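Local coordinates for putative metal-dependent isothiocyanate hydrolase SaxA (Pectobacterium carotovorum, PDB 6BRM), which probably acts as a zinc-dependent hydrolase of isothiocyanates, toxic plant defence compounds, using a metallo-beta-lactamase-type fold with two zinc ions, at residues D117-H128 against L143-H153; H67-Q78 against D94-F103. All coordinates share one frame; numbering follows the deposited sequence.

Contact 1: D117-H128 against L143-H153; sequences DGLTIYKTDGQH and LGDACGLVFTH. With ZN (zinc ion), chain L.
Leu143 sets its CD1 methyl over one face of the His128 imidazole, 3.8 Å from the ring centroid, a CH-pi contact in which the two side chains cross at about a right angle. CG of His128 lies anti to the backbone N (chi1 -159°), and the ring carries NE2 to a zinc ion 2.2 Å away. ND1, the other ring nitrogen, is hydrogen-bonded to the carbonyl of Ile198, so both nitrogens of the ligand are held and its rotation is fixed. Between this loop end and the far end, strands 120-124 and 148-152 run antiparallel at 157°. Thr120 and Thr152 form a hydrogen-bonded pair, with Thr120 N 2.9 Å from Thr152 O and a matching return bond. Their side chains lie alongside, Thr152 CG2 being 3.8 Å from Thr120 CB, while Thr152 OG1 sits in plane at the edge of the Tyr122 ring, 3.9 Å from CE2. This face, with Val150, turns to helix 169-178; Ile121 and Phe151 line the other, where Phe151 meets Leu13 of the second sheet. Beyond the strands the ring of His153 packs against the backbone of Gly118 and Leu119, its CD2 3.3 Å from Leu119 N. The carboxylate of Asp117 comes to the ring's edge, the two planes 40° apart. A sandwich of two sheets, with helices outside and loops at the strand ends that supply the metal ligands, is the hallmark of the metallo-beta-lactamase fold; here the loop following strand 120-124 delivers His128.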
loop_
_atom_site.group_PDB
_atom_site.type_symbol
_atom_site.label_atom_id
_atom_site.label_comp_id
_atom_site.label_asym_id
_atom_site.label_seq_id
_atom_site.Cartn_x
_atom_site.Cartn_y
_atom_site.Cartn_z
ATOM N N ASP B 117 -26.913 11.319 7.635
ATOM C CA ASP B 117 -26.753 12.775 7.489
ATOM C C ASP B 117 -26.224 13.235 6.119
ATOM O O ASP B 117 -26.555 14.332 5.666
ATOM C CB ASP B 117 -25.801 13.273 8.594
ATOM C CG ASP B 117 -25.427 14.735 8.445
ATOM O OD1 ASP B 117 -26.354 15.572 8.402
ATOM O OD2 ASP B 117 -24.210 15.035 8.364
ATOM N N GLY B 118 -25.396 12.407 5.482
ATOM C CA GLY B 118 -24.735 12.746 4.215
ATOM C C GLY B 118 -23.220 12.779 4.341
ATOM O O GLY B 118 -22.518 12.854 3.334
ATOM N N LEU B 119 -22.713 12.740 5.574
ATOM C CA LEU B 119 -21.275 12.707 5.830
ATOM C C LEU B 119 -20.728 11.317 5.544
ATOM O O LEU B 119 -21.273 10.321 6.023
ATOM C CB LEU B 119 -20.982 13.081 7.289
ATOM C CG LEU B 119 -19.516 13.239 7.697
ATOM C CD1 LEU B 119 -18.895 14.442 7.006
ATOM C CD2 LEU B 119 -19.396 13.375 9.204
ATOM N N THR B 120 -19.647 11.269 4.774
ATOM C CA THR B 120 -18.933 10.035 4.478
ATOM C C THR B 120 -17.498 10.196 4.964
ATOM O O THR B 120 -16.877 11.232 4.711
ATOM C CB THR B 120 -18.928 9.747 2.963
ATOM O OG1 THR B 120 -20.262 9.848 2.451
ATOM C CG2 THR B 120 -18.388 8.359 2.671
ATOM N N ILE B 121 -16.980 9.177 5.657
ATOM C CA ILE B 121 -15.594 9.156 6.129
ATOM C C ILE B 121 -14.906 7.912 5.576
ATOM O O ILE B 121 -15.274 6.795 5.933
ATOM C CB ILE B 121 -15.517 9.161 7.675
ATOM C CG1 ILE B 121 -16.015 10.504 8.223
ATOM C CG2 ILE B 121 -14.088 8.904 8.156
ATOM C CD1 ILE B 121 -16.242 10.515 9.721
ATOM N N TYR B 122 -13.913 8.113 4.715
ATOM C CA TYR B 122 -13.139 7.010 4.142
ATOM C C TYR B 122 -11.812 6.851 4.884
ATOM O O TYR B 122 -11.091 7.833 5.078
ATOM C CB TYR B 122 -12.846 7.259 2.663
ATOM C CG TYR B 122 -14.058 7.438 1.775
ATOM C CD1 TYR B 122 -14.680 6.337 1.181
ATOM C CD2 TYR B 122 -14.561 8.710 1.492
ATOM C CE1 TYR B 122 -15.783 6.495 0.349
ATOM C CE2 TYR B 122 -15.659 8.880 0.659
ATOM C CZ TYR B 122 -16.269 7.770 0.092
ATOM O OH TYR B 122 -17.358 7.937 -0.732
ATOM N N LYS B 123 -11.499 5.614 5.278
ATOM C CA LYS B 123 -10.228 5.265 5.913
ATOM C C LYS B 123 -9.241 4.840 4.825
ATOM O O LYS B 123 -9.576 4.004 3.984
ATOM C CB LYS B 123 -10.436 4.120 6.916
ATOM C CG LYS B 123 -9.202 3.741 7.725
ATOM C CD LYS B 123 -9.490 2.684 8.789
ATOM C CE LYS B 123 -9.790 1.306 8.211
ATOM N NZ LYS B 123 -8.648 0.748 7.433
ATOM N N THR B 124 -8.031 5.407 4.869
ATOM C CA THR B 124 -6.992 5.218 3.847
ATOM C C THR B 124 -5.814 4.401 4.381
ATOM O O THR B 124 -5.501 4.465 5.573
ATOM C CB THR B 124 -6.430 6.581 3.402
ATOM O OG1 THR B 124 -7.501 7.515 3.232
ATOM C CG2 THR B 124 -5.649 6.458 2.101
ATOM N N ASP B 125 -5.154 3.649 3.500
ATOM C CA ASP B 125 -3.968 2.874 3.878
ATOM C C ASP B 125 -2.718 3.662 3.515
ATOM O O ASP B 125 -2.562 4.073 2.373
ATOM C CB ASP B 125 -3.947 1.504 3.184
ATOM C CG ASP B 125 -2.912 0.547 3.793
ATOM O OD1 ASP B 125 -2.963 0.299 5.016
ATOM O OD2 ASP B 125 -2.051 0.037 3.047
ATOM N N GLY B 126 -1.848 3.884 4.500
ATOM C CA GLY B 126 -0.557 4.543 4.294
ATOM C C GLY B 126 0.572 3.571 4.574
ATOM O O GLY B 126 0.330 2.390 4.828
ATOM N N GLN B 127 1.806 4.063 4.503
ATOM C CA GLN B 127 2.972 3.307 4.940
ATOM C C GLN B 127 3.852 4.190 5.823
ATOM O O GLN B 127 4.441 5.160 5.346
ATOM C CB GLN B 127 3.750 2.779 3.736
ATOM C CG GLN B 127 4.694 1.636 4.077
ATOM C CD GLN B 127 5.170 0.883 2.852
ATOM O OE1 GLN B 127 4.636 -0.175 2.515
ATOM N NE2 GLN B 127 6.173 1.429 2.175
ATOM N N HIS B 128 3.946 3.834 7.105
ATOM C CA HIS B 128 4.661 4.621 8.117
ATOM C C HIS B 128 6.147 4.239 8.115
ATOM O O HIS B 128 6.685 3.767 9.119
ATOM C CB HIS B 128 4.017 4.376 9.495
ATOM C CG HIS B 128 4.283 5.448 10.507
ATOM N ND1 HIS B 128 5.329 6.341 10.403
ATOM C CD2 HIS B 128 3.646 5.749 11.665
ATOM C CE1 HIS B 128 5.315 7.154 11.447
ATOM N NE2 HIS B 128 4.310 6.810 12.231
ATOM N N LEU B 143 6.348 0.536 13.886
ATOM C CA LEU B 143 5.747 1.598 13.071
ATOM C C LEU B 143 4.296 1.257 12.735
ATOM O O LEU B 143 3.435 2.141 12.731
ATOM C CB LEU B 143 6.549 1.827 11.784
ATOM C CG LEU B 143 7.817 2.687 11.874
ATOM C CD1 LEU B 143 7.476 4.131 12.212
ATOM C CD2 LEU B 143 8.818 2.131 12.874
ATOM N N GLY B 144 4.044 -0.021 12.438
ATOM C CA GLY B 144 2.687 -0.568 12.338
ATOM C C GLY B 144 1.837 0.035 11.237
ATOM O O GLY B 144 2.357 0.496 10.218
ATOM N N ASP B 145 0.524 0.012 11.456
ATOM C CA ASP B 145 -0.445 0.670 10.585
ATOM C C ASP B 145 -0.792 2.051 11.133
ATOM O O ASP B 145 -0.793 2.265 12.350
ATOM C CB ASP B 145 -1.719 -0.173 10.467
ATOM C CG ASP B 145 -1.467 -1.548 9.868
ATOM O OD1 ASP B 145 -0.688 -1.655 8.899
ATOM O OD2 ASP B 145 -2.061 -2.528 10.363
ATOM N N ALA B 146 -1.086 2.980 10.224
ATOM C CA ALA B 146 -1.552 4.321 10.587
ATOM C C ALA B 146 -2.344 4.922 9.425
ATOM O O ALA B 146 -1.775 5.224 8.374
ATOM C CB ALA B 146 -0.376 5.209 10.956
ATOM N N CYS B 147 -3.651 5.102 9.623
ATOM C CA CYS B 147 -4.564 5.405 8.516
ATOM C C CYS B 147 -4.725 6.893 8.214
ATOM O O CYS B 147 -4.591 7.744 9.100
ATOM C CB CYS B 147 -5.947 4.798 8.780
ATOM S SG CYS B 147 -6.859 5.545 10.151
ATOM N N GLY B 148 -5.010 7.183 6.945
ATOM C CA GLY B 148 -5.455 8.500 6.510
ATOM C C GLY B 148 -6.960 8.600 6.646
ATOM O O GLY B 148 -7.633 7.591 6.887
ATOM N N LEU B 149 -7.487 9.814 6.500
ATOM C CA LEU B 149 -8.925 10.074 6.638
ATOM C C LEU B 149 -9.383 11.090 5.603
ATOM O O LEU B 149 -8.852 12.200 5.557
ATOM C CB LEU B 149 -9.247 10.636 8.022
ATOM C CG LEU B 149 -8.841 9.841 9.255
ATOM C CD1 LEU B 149 -8.971 10.721 10.490
ATOM C CD2 LEU B 149 -9.690 8.588 9.387
ATOM N N VAL B 150 -10.362 10.707 4.785
ATOM C CA VAL B 150 -11.026 11.630 3.866
ATOM C C VAL B 150 -12.391 11.961 4.456
ATOM O O VAL B 150 -13.025 11.096 5.053
ATOM C CB VAL B 150 -11.179 11.022 2.454
ATOM C CG1 VAL B 150 -11.909 11.979 1.517
ATOM C CG2 VAL B 150 -9.812 10.653 1.882
ATOM N N PHE B 151 -12.823 13.211 4.310
ATOM C CA PHE B 151 -14.154 13.647 4.738
ATOM C C PHE B 151 -14.915 14.172 3.526
ATOM O O PHE B 151 -14.432 15.063 2.833
ATOM C CB PHE B 151 -14.052 14.739 5.800
ATOM C CG PHE B 151 -13.571 14.248 7.133
ATOM C CD1 PHE B 151 -12.217 14.174 7.414
ATOM C CD2 PHE B 151 -14.479 13.872 8.116
ATOM C CE1 PHE B 151 -11.771 13.724 8.650
ATOM C CE2 PHE B 151 -14.045 13.418 9.352
ATOM C CZ PHE B 151 -12.687 13.344 9.620
ATOM N N THR B 152 -16.110 13.628 3.295
ATOM C CA THR B 152 -16.914 13.909 2.103
ATOM C C THR B 152 -18.315 14.332 2.540
ATOM O O THR B 152 -18.899 13.714 3.431
ATOM C CB THR B 152 -16.923 12.666 1.168
ATOM O OG1 THR B 152 -15.850 12.781 0.224
ATOM C CG2 THR B 152 -18.226 12.488 0.397
ATOM N N HIS B 153 -18.826 15.394 1.914
ATOM C CA HIS B 153 -20.180 15.921 2.159
ATOM C C HIS B 153 -20.474 17.022 1.136
ATOM O O HIS B 153 -19.576 17.782 0.780
ATOM C CB HIS B 153 -20.293 16.511 3.574
ATOM C CG HIS B 153 -21.701 16.677 4.064
ATOM N ND1 HIS B 153 -22.551 17.648 3.585
ATOM C CD2 HIS B 153 -22.399 16.005 5.008
ATOM C CE1 HIS B 153 -23.717 17.559 4.198
ATOM N NE2 HIS B 153 -23.651 16.567 5.066
HETATM ZN ZN ZN L . 3.240 7.576 13.988
HETATM O O HOH W 1 4.109 8.946 15.455
#

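Contact 2: H67-Q78 against D94-F103; sequences HTHTDHWDEAAQ and DAALIRSQGF. With ZN (zinc ion), chain L; ZN (zinc ion), chain M.
Trp73 and Ile98 form the close-packed heart of the contact: CD1 of Ile98 lies 3.8 Å from the indole CD1 and reaches equally well to Thr68, whose CG2 is 3.7 Å away. The Trp73 side chain starts off trans to its own N (chi1 -179°), which carries the indole from the metal loop toward residues 94-103 and brings its six-membered ring to Phe103. These rings come from opposite directions and meet obliquely, planes at 53°, the CH2 corner of the indole 3.6 Å from Phe103 CZ. CG of Gln78 lies over one face of the indole, and its NE2 makes a weak hydrogen bond to Trp73 O, tying this glutamine back to its own segment. Nearer the zinc ions, Thr68 crosses Asp94, its CG2 methyl 3.5 Å from OD1 in a packing contact; the main polar partner of this carboxylate is Gln90. The margins are looser. Leu97, exposed on its helix, meets Thr68 tip to tip, CD2 3.9 Å from OG1, and the side chains of Gln78 and Gln101, both partly exposed residues, cross at an angle. Residues 67-72 spell the HxHxDH motif of the metallo-beta-lactamase superfamily: His67 and His69 bind one zinc, Asp71 and His72 the other, and water 1 lies 2.2 Å from each metal. Asp74 N-caps helix 75-80, OD1 accepting from Ala77 N at 2.9 Å. Helix 92-100 lies beside the metal loop and the start of helix 75-80, while Ala95 and Ile98 rest on Ile106 of strand 106-108 and Phe103 packs on Ile87 of strand 87-89.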
loop_
_atom_site.group_PDB
_atom_site.type_symbol
_atom_site.label_atom_id
_atom_site.label_comp_id
_atom_site.label_asym_id
_atom_site.label_seq_id
_atom_site.Cartn_x
_atom_site.Cartn_y
_atom_site.Cartn_z
ATOM N N HIS B 67 -3.701 6.250 14.703
ATOM C CA HIS B 67 -2.953 5.152 15.331
ATOM C C HIS B 67 -2.571 5.532 16.769
ATOM O O HIS B 67 -2.835 6.658 17.206
ATOM C CB HIS B 67 -1.713 4.754 14.503
ATOM C CG HIS B 67 -0.711 5.852 14.303
ATOM N ND1 HIS B 67 -1.063 7.150 14.003
ATOM C CD2 HIS B 67 0.643 5.825 14.305
ATOM C CE1 HIS B 67 0.030 7.880 13.856
ATOM N NE2 HIS B 67 1.081 7.100 14.037
ATOM N N THR B 68 -1.960 4.594 17.496
ATOM C CA THR B 68 -1.663 4.768 18.924
ATOM C C THR B 68 -0.206 5.159 19.249
ATOM O O THR B 68 0.236 4.980 20.384
ATOM C CB THR B 68 -2.039 3.489 19.700
ATOM O OG1 THR B 68 -1.284 2.384 19.189
ATOM C CG2 THR B 68 -3.525 3.198 19.554
ATOM N N HIS B 69 0.532 5.699 18.276
ATOM C CA HIS B 69 1.857 6.275 18.552
ATOM C C HIS B 69 1.708 7.446 19.522
ATOM O O HIS B 69 0.765 8.232 19.404
ATOM C CB HIS B 69 2.567 6.728 17.267
ATOM C CG HIS B 69 3.160 5.603 16.470
ATOM N ND1 HIS B 69 3.667 5.779 15.198
ATOM C CD2 HIS B 69 3.319 4.289 16.761
ATOM C CE1 HIS B 69 4.120 4.621 14.748
ATOM N NE2 HIS B 69 3.922 3.703 15.677
ATOM N N THR B 70 2.636 7.550 20.473
ATOM C CA THR B 70 2.491 8.445 21.635
ATOM C C THR B 70 2.290 9.920 21.269
ATOM O O THR B 70 1.543 10.628 21.951
ATOM C CB THR B 70 3.691 8.311 22.598
ATOM O OG1 THR B 70 3.989 6.922 22.802
ATOM C CG2 THR B 70 3.390 8.963 23.947
ATOM N N ASP B 71 2.919 10.363 20.179
ATOM C CA ASP B 71 2.713 11.724 19.639
ATOM C C ASP B 71 1.343 11.958 18.957
ATOM O O ASP B 71 1.112 13.032 18.393
ATOM C CB ASP B 71 3.855 12.110 18.674
ATOM C CG ASP B 71 3.942 11.192 17.466
ATOM O OD1 ASP B 71 4.015 9.966 17.684
ATOM O OD2 ASP B 71 3.943 11.677 16.311
ATOM N N HIS B 72 0.464 10.952 18.973
ATOM C CA HIS B 72 -0.933 11.082 18.534
ATOM C C HIS B 72 -1.975 10.688 19.596
ATOM O O HIS B 72 -3.169 10.867 19.373
ATOM C CB HIS B 72 -1.147 10.213 17.292
ATOM C CG HIS B 72 -0.214 10.529 16.171
ATOM N ND1 HIS B 72 -0.584 11.301 15.093
ATOM C CD2 HIS B 72 1.082 10.192 15.968
ATOM C CE1 HIS B 72 0.442 11.423 14.269
ATOM N NE2 HIS B 72 1.466 10.759 14.777
ATOM N N TRP B 73 -1.525 10.170 20.740
ATOM C CA TRP B 73 -2.396 9.591 21.765
ATOM C C TRP B 73 -1.524 9.250 22.979
ATOM O O TRP B 73 -1.096 8.100 23.152
ATOM C CB TRP B 73 -3.108 8.342 21.220
ATOM C CG TRP B 73 -4.053 7.661 22.173
ATOM C CD1 TRP B 73 -3.958 6.383 22.644
ATOM C CD2 TRP B 73 -5.241 8.214 22.752
ATOM N NE1 TRP B 73 -5.008 6.109 23.484
ATOM C CE2 TRP B 73 -5.812 7.213 23.567
ATOM C CE3 TRP B 73 -5.878 9.461 22.663
ATOM C CZ2 TRP B 73 -6.994 7.419 24.290
ATOM C CZ3 TRP B 73 -7.055 9.668 23.384
ATOM C CH2 TRP B 73 -7.598 8.650 24.185
ATOM N N ASP B 74 -1.244 10.268 23.795
ATOM C CA ASP B 74 -0.359 10.129 24.968
ATOM C C ASP B 74 -1.132 9.820 26.245
ATOM O O ASP B 74 -2.364 9.868 26.258
ATOM C CB ASP B 74 0.533 11.375 25.155
ATOM C CG ASP B 74 -0.254 12.665 25.405
ATOM O OD1 ASP B 74 -1.498 12.640 25.526
ATOM O OD2 ASP B 74 0.391 13.726 25.474
ATOM N N GLU B 75 -0.395 9.508 27.311
ATOM C CA GLU B 75 -0.982 9.205 28.626
ATOM C C GLU B 75 -1.826 10.371 29.160
ATOM O O GLU B 75 -2.882 10.143 29.746
ATOM C CB GLU B 75 0.115 8.826 29.638
ATOM C CG GLU B 75 -0.379 8.135 30.911
ATOM C CD GLU B 75 -0.803 6.683 30.703
ATOM O OE1 GLU B 75 -0.066 5.920 30.032
ATOM O OE2 GLU B 75 -1.870 6.291 31.231
ATOM N N ALA B 76 -1.369 11.606 28.945
ATOM C CA ALA B 76 -2.124 12.809 29.344
ATOM C C ALA B 76 -3.527 12.870 28.727
ATOM O O ALA B 76 -4.495 13.204 29.412
ATOM C CB ALA B 76 -1.345 14.067 28.982
ATOM N N ALA B 77 -3.618 12.547 27.438
ATOM C CA ALA B 77 -4.900 12.470 26.729
ATOM C C ALA B 77 -5.740 11.273 27.183
ATOM O O ALA B 77 -6.965 11.372 27.266
ATOM C CB ALA B 77 -4.669 12.410 25.225
ATOM N N GLN B 78 -5.081 10.148 27.470
ATOM C CA GLN B 78 -5.759 8.951 28.000
ATOM C C GLN B 78 -6.402 9.187 29.373
ATOM O O GLN B 78 -7.378 8.520 29.723
ATOM C CB GLN B 78 -4.787 7.763 28.071
ATOM C CG GLN B 78 -4.350 7.247 26.707
ATOM C CD GLN B 78 -3.071 6.431 26.755
ATOM O OE1 GLN B 78 -2.786 5.759 27.745
ATOM N NE2 GLN B 78 -2.293 6.485 25.678
ATOM N N ASP B 94 -6.210 -1.555 17.909
ATOM C CA ASP B 94 -6.202 -0.225 18.527
ATOM C C ASP B 94 -7.470 0.012 19.353
ATOM O O ASP B 94 -7.414 0.668 20.392
ATOM C CB ASP B 94 -6.043 0.882 17.471
ATOM C CG ASP B 94 -4.652 0.909 16.834
ATOM O OD1 ASP B 94 -3.681 0.400 17.437
ATOM O OD2 ASP B 94 -4.529 1.466 15.722
ATOM N N ALA B 95 -8.604 -0.521 18.892
ATOM C CA ALA B 95 -9.848 -0.474 19.663
ATOM C C ALA B 95 -9.707 -1.223 20.984
ATOM O O ALA B 95 -10.078 -0.698 22.035
ATOM C CB ALA B 95 -11.002 -1.048 18.858
ATOM N N ALA B 96 -9.160 -2.439 20.919
ATOM C CA ALA B 96 -8.913 -3.267 22.108
ATOM C C ALA B 96 -7.994 -2.582 23.116
ATOM O O ALA B 96 -8.261 -2.613 24.316
ATOM C CB ALA B 96 -8.328 -4.614 21.706
ATOM N N LEU B 97 -6.914 -1.975 22.619
ATOM C CA LEU B 97 -5.979 -1.209 23.450
ATOM C C LEU B 97 -6.698 -0.063 24.153
ATOM O O LEU B 97 -6.689 0.014 25.382
ATOM C CB LEU B 97 -4.817 -0.668 22.603
ATOM C CG LEU B 97 -3.794 0.285 23.251
ATOM C CD1 LEU B 97 -3.291 -0.223 24.597
ATOM C CD2 LEU B 97 -2.624 0.528 22.304
ATOM N N ILE B 98 -7.336 0.800 23.363
ATOM C CA ILE B 98 -8.114 1.935 23.889
ATOM C C ILE B 98 -9.202 1.478 24.879
ATOM O O ILE B 98 -9.408 2.126 25.906
ATOM C CB ILE B 98 -8.686 2.824 22.734
ATOM C CG1 ILE B 98 -7.688 3.926 22.353
ATOM C CG2 ILE B 98 -9.989 3.524 23.112
ATOM C CD1 ILE B 98 -6.322 3.455 21.902
ATOM N N ARG B 99 -9.867 0.361 24.580
ATOM C CA ARG B 99 -10.909 -0.195 25.467
ATOM C C ARG B 99 -10.359 -0.672 26.811
ATOM O O ARG B 99 -11.001 -0.484 27.848
ATOM C CB ARG B 99 -11.657 -1.340 24.770
ATOM C CG ARG B 99 -12.945 -1.798 25.453
ATOM C CD ARG B 99 -13.991 -2.228 24.428
ATOM N NE ARG B 99 -13.420 -3.104 23.393
ATOM C CZ ARG B 99 -13.806 -3.173 22.113
ATOM N NH1 ARG B 99 -14.794 -2.415 21.626
ATOM N NH2 ARG B 99 -13.182 -4.017 21.294
ATOM N N SER B 100 -9.166 -1.267 26.786
ATOM C CA SER B 100 -8.508 -1.749 28.004
ATOM C C SER B 100 -7.871 -0.623 28.838
ATOM O O SER B 100 -7.455 -0.856 29.973
ATOM C CB SER B 100 -7.462 -2.813 27.662
ATOM O OG SER B 100 -7.306 -3.718 28.742
ATOM N N GLN B 101 -7.796 0.585 28.276
ATOM C CA GLN B 101 -7.366 1.783 29.003
ATOM C C GLN B 101 -8.519 2.557 29.668
ATOM O O GLN B 101 -8.346 3.729 30.019
ATOM C CB GLN B 101 -6.595 2.708 28.053
ATOM C CG GLN B 101 -5.286 2.116 27.549
ATOM C CD GLN B 101 -4.540 3.015 26.575
ATOM O OE1 GLN B 101 -3.361 2.792 26.301
ATOM N NE2 GLN B 101 -5.215 4.032 26.051
ATOM N N GLY B 102 -9.681 1.917 29.846
ATOM C CA GLY B 102 -10.818 2.511 30.566
ATOM C C GLY B 102 -11.981 2.993 29.712
ATOM O O GLY B 102 -13.079 3.198 30.230
ATOM N N PHE B 103 -11.753 3.176 28.412
ATOM C CA PHE B 103 -12.784 3.686 27.500
ATOM C C PHE B 103 -13.774 2.572 27.147
ATOM O O PHE B 103 -13.393 1.399 27.093
ATOM C CB PHE B 103 -12.146 4.261 26.230
ATOM C CG PHE B 103 -11.311 5.492 26.472
ATOM C CD1 PHE B 103 -9.976 5.392 26.857
ATOM C CD2 PHE B 103 -11.857 6.762 26.304
ATOM C CE1 PHE B 103 -9.208 6.530 27.078
ATOM C CE2 PHE B 103 -11.095 7.904 26.525
ATOM C CZ PHE B 103 -9.768 7.788 26.913
HETATM ZN ZN ZN L . 3.240 7.576 13.988
HETATM ZN ZN ZN M . 3.612 10.772 14.321
HETATM O O HOH W 1 4.109 8.946 15.455
HETATM O O HOH W 2 5.717 10.601 13.701
#

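In the fold
Contact 1 is the more deeply buried, a strand pairing inside one of the two large sheets, held by a ladder of backbone hydrogen bonds; contact 2 lies farther out, joins a loop and helix start to helix 92-100 beside the other sheet, and relies mainly on side-chain packing. They share no helix or strand but converge on one metal centre: His128 joins His67 and His69 on the same zinc, and Asp164 bridges to the second, where His221 completes the protein ligands. Ala146 packs on His67 at this junction. Contact 1 also borders the second subunit, whose Lys173 forms a salt bridge with Asp125, whereas contact 2 touches no other chain of the assembly.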